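Protein P47 (Clostridium botulinum, PDB 6EKT) belongs to the TULIP family of tubular lipid-binding-like proteins and may help protect botulinum neurotoxin during its passage through the host gut. Local coordinates at residues 123-129 with 176-182; 112-116 with 193-197. One frame throughout, in Å; residues are numbered along the deposited sequence.

Contact 1: residues 123-129 with 176-182; sequences NIKELKF and IFASLNV
I124 faces N181, K125 faces L180 and E126 faces S179 in an antiparallel ladder whose strand axes approach to 4.6 Å, their N-to-C directions 155° apart. K125 and L180 form the regular hydrogen-bonded pair: K125 N donates to L180 O in the carbonyl plane, and L180 N returns a bond of 2.7 Å to K125 O. Beyond the ladder, V182 N reaches N123 O from above its carbonyl plane, whereas F177 N approaches L127 O almost head-on.

The two surfaces of the ladder differ. On one, I124 and N181 run side by side, and N181 ND2 is held by N409 O. Further along, I176 CD1 lies against the carboxylate of E126 and the aliphatic chain of K128. On the other, L127 CD2 packs on F177 CB, and K125 CG meets L180 CD2 while K125 NZ turns back to N117 OD1.

At the far end the F177 ring, carried toward F129 with CG beside its own backbone N (chi1 -70°), drives its edge, CZ foremost, into one face of F129, with planes at 85° and CZ 3.5 Å from F129 CE2. Strand 411-413 continues the antiparallel sheet on the far side of 178-181, and the pairing is consistent with the sheet-rich architecture of a TULIP-like protein.

Contact 2: residues 112-116 with 193-197; sequences KLDFF and QFKFV
L113 and F196 meet between two layers of antiparallel sheet, face to face as in a β-sandwich: strands 112-116 and 193-197 belong to different sheets, run 157° apart in direction, and approach to 7.6 Å between axes with no hydrogen bond joining them. The gap is filled mainly by side chains.

The tight part is at L113. Its CD1 methyl sits over the centre of the F196 ring in a CH-pi contact, 3.8 Å from the centroid and 13° off the ring normal. Both residues are buried, and L82 of strand 81-88 touches both, while L127 and F129 press on L113.

Toward F115 the packing is aromatic and only partly buried. The edge of F194 is turned to the face of F115 in a tilted edge-to-face pair, with centroids 5.0 Å apart and planes at 66°. I211 of strand 208-214 also touches F115. The outward sides of both strands take little or no part: K195 points away from the opposite strand, its side chain coming no nearer than 5.9 Å, and D114, whose CB also leads away, accepts a hydrogen bond at OD2 from N130 ND2.

Two neighbours thus meet the F115 ring differently: F194 CD1 stands over its centre, 3.7 Å above the plane, while F196 N lies in plane at its edge, 3.9 Å from F115 CE1.

In the fold
Followed from the N terminus, the chain lays down strand 108-118 and turns a corner near N123 into strand 124-141, its neighbour in the same sheet. Helix 152-168 follows, and the return of the chain at 176-182 lets contact 1 close an inner loop by adding the next strand to that sheet. The chain then leaves for strand 193-199, an outermost strand of a second antiparallel sheet, and contact 2 closes the larger loop in which contact 1 is nested. The two illustrate growth within a sheet and closure between sheets. They meet through probable hydrogen bonds, E126 O with F116 N and K128 O with D114 N, and where L180 packs on F194 and F129 on L113.

Contact 1: residues 123-129 with 176-182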
loop_
_atom_site.group_PDB
_atom_site.type_symbol
_atom_site.label_atom_id
_atom_site.label_comp_id
_atom_site.label_asym_id
_atom_site.label_seq_id
_atom_site.Cartn_x
_atom_site.Cartn_y
_atom_site.Cartn_z
ATOM N N ASN A 123 -9.711 -1.418 18.795
ATOM C CA ASN A 123 -8.691 -0.876 17.892
ATOM C C ASN A 123 -7.862 -1.881 17.089
ATOM O O ASN A 123 -6.910 -1.496 16.402
ATOM C CB ASN A 123 -7.815 0.103 18.658
ATOM C CG ASN A 123 -8.584 1.339 19.080
ATOM O OD1 ASN A 123 -8.526 1.753 20.237
ATOM N ND2 ASN A 123 -9.339 1.920 18.135
ATOM N N ILE A 124 -8.240 -3.156 17.175
ATOM C CA ILE A 124 -7.653 -4.217 16.355
ATOM C C ILE A 124 -8.804 -4.968 15.692
ATOM O O ILE A 124 -9.746 -5.385 16.371
ATOM C CB ILE A 124 -6.787 -5.223 17.180
ATOM C CG1 ILE A 124 -5.761 -4.507 18.085
ATOM C CG2 ILE A 124 -6.119 -6.265 16.278
ATOM C CD1 ILE A 124 -4.387 -4.268 17.501
ATOM N N LYS A 125 -8.729 -5.116 14.370
ATOM C CA LYS A 125 -9.606 -6.041 13.642
ATOM C C LYS A 125 -8.767 -7.221 13.139
ATOM O O LYS A 125 -7.551 -7.100 12.960
ATOM C CB LYS A 125 -10.345 -5.319 12.500
ATOM C CG LYS A 125 -10.989 -3.982 12.886
ATOM C CD LYS A 125 -12.162 -4.144 13.840
ATOM C CE LYS A 125 -12.678 -2.793 14.294
ATOM N NZ LYS A 125 -13.546 -2.973 15.502
ATOM N N GLU A 126 -9.388 -8.380 12.963
ATOM C CA GLU A 126 -8.669 -9.546 12.463
ATOM C C GLU A 126 -9.370 -10.150 11.254
ATOM O O GLU A 126 -10.576 -10.358 11.285
ATOM C CB GLU A 126 -8.538 -10.588 13.563
ATOM C CG GLU A 126 -7.658 -10.127 14.716
ATOM C CD GLU A 126 -7.724 -11.043 15.923
ATOM O OE1 GLU A 126 -8.745 -11.739 16.112
ATOM O OE2 GLU A 126 -6.739 -11.047 16.685
ATOM N N LEU A 127 -8.602 -10.399 10.196
ATOM C CA LEU A 127 -9.095 -11.063 8.996
ATOM C C LEU A 127 -9.001 -12.554 9.258
ATOM O O LEU A 127 -7.906 -13.093 9.490
ATOM C CB LEU A 127 -8.283 -10.640 7.758
ATOM C CG LEU A 127 -8.651 -11.190 6.368
ATOM C CD1 LEU A 127 -10.020 -10.709 5.914
ATOM C CD2 LEU A 127 -7.570 -10.811 5.362
ATOM N N LYS A 128 -10.171 -13.195 9.277
ATOM C CA LYS A 128 -10.313 -14.604 9.607
ATOM C C LYS A 128 -11.332 -15.258 8.663
ATOM O O LYS A 128 -12.159 -14.566 8.050
ATOM C CB LYS A 128 -10.837 -14.795 11.045
ATOM C CG LYS A 128 -9.938 -14.305 12.170
ATOM C CD LYS A 128 -10.383 -14.915 13.492
ATOM C CE LYS A 128 -11.476 -14.095 14.166
ATOM N NZ LYS A 128 -11.729 -14.631 15.535
ATOM N N PHE A 129 -11.272 -16.587 8.572
ATOM C CA PHE A 129 -12.360 -17.372 7.971
ATOM C C PHE A 129 -13.714 -17.028 8.586
ATOM O O PHE A 129 -13.835 -16.881 9.809
ATOM C CB PHE A 129 -12.132 -18.866 8.184
ATOM C CG PHE A 129 -11.116 -19.483 7.262
ATOM C CD1 PHE A 129 -11.285 -19.450 5.876
ATOM C CD2 PHE A 129 -10.009 -20.135 7.782
ATOM C CE1 PHE A 129 -10.351 -20.038 5.028
ATOM C CE2 PHE A 129 -9.079 -20.738 6.942
ATOM C CZ PHE A 129 -9.262 -20.697 5.565
ATOM N N ILE A 176 -5.523 -16.265 12.140
ATOM C CA ILE A 176 -5.511 -14.822 11.844
ATOM C C ILE A 176 -4.724 -14.636 10.558
ATOM O O ILE A 176 -3.498 -14.794 10.551
ATOM C CB ILE A 176 -4.846 -13.977 12.977
ATOM C CG1 ILE A 176 -5.454 -14.253 14.372
ATOM C CG2 ILE A 176 -4.826 -12.491 12.626
ATOM C CD1 ILE A 176 -6.969 -14.133 14.471
ATOM N N PHE A 177 -5.429 -14.317 9.473
ATOM C CA PHE A 177 -4.765 -13.992 8.206
ATOM C C PHE A 177 -3.981 -12.691 8.283
ATOM O O PHE A 177 -2.882 -12.606 7.744
ATOM C CB PHE A 177 -5.757 -13.988 7.038
ATOM C CG PHE A 177 -6.256 -15.370 6.691
ATOM C CD1 PHE A 177 -5.491 -16.214 5.885
ATOM C CD2 PHE A 177 -7.465 -15.829 7.193
ATOM C CE1 PHE A 177 -5.926 -17.509 5.583
ATOM C CE2 PHE A 177 -7.908 -17.119 6.908
ATOM C CZ PHE A 177 -7.139 -17.957 6.098
ATOM N N ALA A 178 -4.563 -11.702 8.952
ATOM C CA ALA A 178 -3.945 -10.392 9.142
ATOM C C ALA A 178 -4.585 -9.754 10.352
ATOM O O ALA A 178 -5.780 -9.956 10.618
ATOM C CB ALA A 178 -4.125 -9.501 7.909
ATOM N N SER A 179 -3.779 -9.024 11.114
ATOM C CA SER A 179 -4.319 -8.133 12.113
ATOM C C SER A 179 -4.293 -6.725 11.521
ATOM O O SER A 179 -3.366 -6.367 10.783
ATOM C CB SER A 179 -3.498 -8.227 13.388
ATOM O OG SER A 179 -3.710 -7.095 14.196
ATOM N N LEU A 180 -5.328 -5.951 11.829
ATOM C CA LEU A 180 -5.476 -4.583 11.336
ATOM C C LEU A 180 -5.531 -3.636 12.521
ATOM O O LEU A 180 -6.362 -3.814 13.415
ATOM C CB LEU A 180 -6.766 -4.472 10.486
ATOM C CG LEU A 180 -7.195 -3.124 9.879
ATOM C CD1 LEU A 180 -8.007 -3.325 8.599
ATOM C CD2 LEU A 180 -7.945 -2.218 10.859
ATOM N N ASN A 181 -4.653 -2.623 12.520
ATOM C CA ASN A 181 -4.648 -1.601 13.562
ATOM C C ASN A 181 -5.501 -0.399 13.164
ATOM O O ASN A 181 -5.183 0.275 12.200
ATOM C CB ASN A 181 -3.204 -1.135 13.866
ATOM C CG ASN A 181 -2.363 -2.218 14.516
ATOM O OD1 ASN A 181 -2.770 -2.821 15.498
ATOM N ND2 ASN A 181 -1.180 -2.458 13.977
ATOM N N VAL A 182 -6.568 -0.146 13.918
ATOM C CA VAL A 182 -7.436 1.019 13.731
ATOM C C VAL A 182 -6.682 2.314 14.124
ATOM O O VAL A 182 -6.827 3.331 13.468
ATOM C CB VAL A 182 -8.772 0.871 14.508
ATOM C CG1 VAL A 182 -9.669 2.094 14.350
ATOM C CG2 VAL A 182 -9.532 -0.393 14.087
HETATM O O HOH W 1 -4.196 -0.952 17.677
#

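Contact 2: residues 112-116 with 193-197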
loop_
_atom_site.group_PDB
_atom_site.type_symbol
_atom_site.label_atom_id
_atom_site.label_comp_id
_atom_site.label_asym_id
_atom_site.label_seq_id
_atom_site.Cartn_x
_atom_site.Cartn_y
_atom_site.Cartn_z
ATOM N N LYS A 112 -15.406 -17.790 2.882
ATOM C CA LYS A 112 -15.350 -16.333 2.979
ATOM C C LYS A 112 -14.379 -15.897 4.084
ATOM O O LYS A 112 -14.252 -16.578 5.104
ATOM C CB LYS A 112 -16.747 -15.789 3.263
ATOM C CG LYS A 112 -16.872 -14.283 3.080
ATOM C CD LYS A 112 -18.278 -13.778 3.330
ATOM C CE LYS A 112 -19.244 -14.083 2.187
ATOM N NZ LYS A 112 -18.830 -13.433 0.926
ATOM N N LEU A 113 -13.681 -14.785 3.848
ATOM C CA LEU A 113 -12.945 -14.087 4.906
ATOM C C LEU A 113 -13.727 -12.839 5.272
ATOM O O LEU A 113 -14.358 -12.221 4.408
ATOM C CB LEU A 113 -11.515 -13.732 4.472
ATOM C CG LEU A 113 -10.579 -14.816 3.893
ATOM C CD1 LEU A 113 -9.136 -14.347 3.791
ATOM C CD2 LEU A 113 -10.598 -16.122 4.674
ATOM N N ASP A 114 -13.739 -12.501 6.554
ATOM C CA ASP A 114 -14.274 -11.228 6.995
ATOM C C ASP A 114 -13.378 -10.638 8.078
ATOM O O ASP A 114 -12.566 -11.353 8.668
ATOM C CB ASP A 114 -15.717 -11.383 7.501
ATOM C CG ASP A 114 -16.737 -11.225 6.388
ATOM O OD1 ASP A 114 -16.725 -10.176 5.696
ATOM O OD2 ASP A 114 -17.541 -12.166 6.185
ATOM N N PHE A 115 -13.525 -9.338 8.303
ATOM C CA PHE A 115 -12.826 -8.661 9.402
ATOM C C PHE A 115 -13.692 -8.758 10.654
ATOM O O PHE A 115 -14.872 -8.425 10.613
ATOM C CB PHE A 115 -12.516 -7.217 9.031
ATOM C CG PHE A 115 -11.507 -7.087 7.925
ATOM C CD1 PHE A 115 -11.909 -7.068 6.583
ATOM C CD2 PHE A 115 -10.150 -6.991 8.221
ATOM C CE1 PHE A 115 -10.976 -6.957 5.559
ATOM C CE2 PHE A 115 -9.213 -6.876 7.195
ATOM C CZ PHE A 115 -9.626 -6.861 5.878
ATOM N N PHE A 116 -13.109 -9.250 11.748
ATOM C CA PHE A 116 -13.836 -9.468 13.000
ATOM C C PHE A 116 -13.401 -8.526 14.106
ATOM O O PHE A 116 -12.229 -8.135 14.165
ATOM C CB PHE A 116 -13.708 -10.929 13.449
ATOM C CG PHE A 116 -14.489 -11.876 12.589
ATOM C CD1 PHE A 116 -13.912 -12.440 11.443
ATOM C CD2 PHE A 116 -15.821 -12.167 12.888
ATOM C CE1 PHE A 116 -14.647 -13.285 10.617
ATOM C CE2 PHE A 116 -16.557 -13.021 12.077
ATOM C CZ PHE A 116 -15.967 -13.582 10.945
ATOM N N GLN A 193 -12.150 2.285 6.336
ATOM C CA GLN A 193 -12.918 1.282 5.592
ATOM C C GLN A 193 -11.971 0.365 4.819
ATOM O O GLN A 193 -10.918 0.804 4.346
ATOM C CB GLN A 193 -13.885 1.964 4.623
ATOM C CG GLN A 193 -14.887 2.919 5.279
ATOM C CD GLN A 193 -15.704 3.675 4.251
ATOM O OE1 GLN A 193 -16.744 3.194 3.808
ATOM N NE2 GLN A 193 -15.228 4.858 3.854
ATOM N N PHE A 194 -12.331 -0.910 4.694
ATOM C CA PHE A 194 -11.396 -1.893 4.159
ATOM C C PHE A 194 -12.124 -3.115 3.612
ATOM O O PHE A 194 -13.216 -3.454 4.080
ATOM C CB PHE A 194 -10.327 -2.290 5.210
ATOM C CG PHE A 194 -10.820 -2.246 6.637
ATOM C CD1 PHE A 194 -11.464 -3.347 7.201
ATOM C CD2 PHE A 194 -10.648 -1.095 7.425
ATOM C CE1 PHE A 194 -11.918 -3.309 8.521
ATOM C CE2 PHE A 194 -11.108 -1.051 8.746
ATOM C CZ PHE A 194 -11.746 -2.157 9.293
ATOM N N LYS A 195 -11.506 -3.738 2.614
ATOM C CA LYS A 195 -12.046 -4.886 1.886
ATOM C C LYS A 195 -10.932 -5.899 1.661
ATOM O O LYS A 195 -9.786 -5.517 1.414
ATOM C CB LYS A 195 -12.539 -4.424 0.510
ATOM C CG LYS A 195 -13.700 -5.248 -0.048
ATOM C CD LYS A 195 -13.947 -5.025 -1.544
ATOM C CE LYS A 195 -14.215 -3.555 -1.846
ATOM N NZ LYS A 195 -14.968 -3.253 -3.101
ATOM N N PHE A 196 -11.274 -7.186 1.710
ATOM C CA PHE A 196 -10.362 -8.256 1.279
ATOM C C PHE A 196 -10.621 -8.683 -0.171
ATOM O O PHE A 196 -11.780 -8.817 -0.585
ATOM C CB PHE A 196 -10.455 -9.494 2.209
ATOM C CG PHE A 196 -9.852 -10.738 1.600
ATOM C CD1 PHE A 196 -8.465 -10.869 1.485
ATOM C CD2 PHE A 196 -10.672 -11.741 1.068
ATOM C CE1 PHE A 196 -7.892 -11.993 0.878
ATOM C CE2 PHE A 196 -10.107 -12.872 0.454
ATOM C CZ PHE A 196 -8.717 -12.989 0.358
ATOM N N VAL A 197 -9.548 -8.921 -0.937
ATOM C CA VAL A 197 -9.661 -9.386 -2.327
ATOM C C VAL A 197 -8.542 -10.371 -2.605
ATOM O O VAL A 197 -7.391 -10.080 -2.275
ATOM C CB VAL A 197 -9.516 -8.211 -3.346
ATOM C CG1 VAL A 197 -9.772 -8.687 -4.774
ATOM C CG2 VAL A 197 -10.501 -7.110 -3.037
#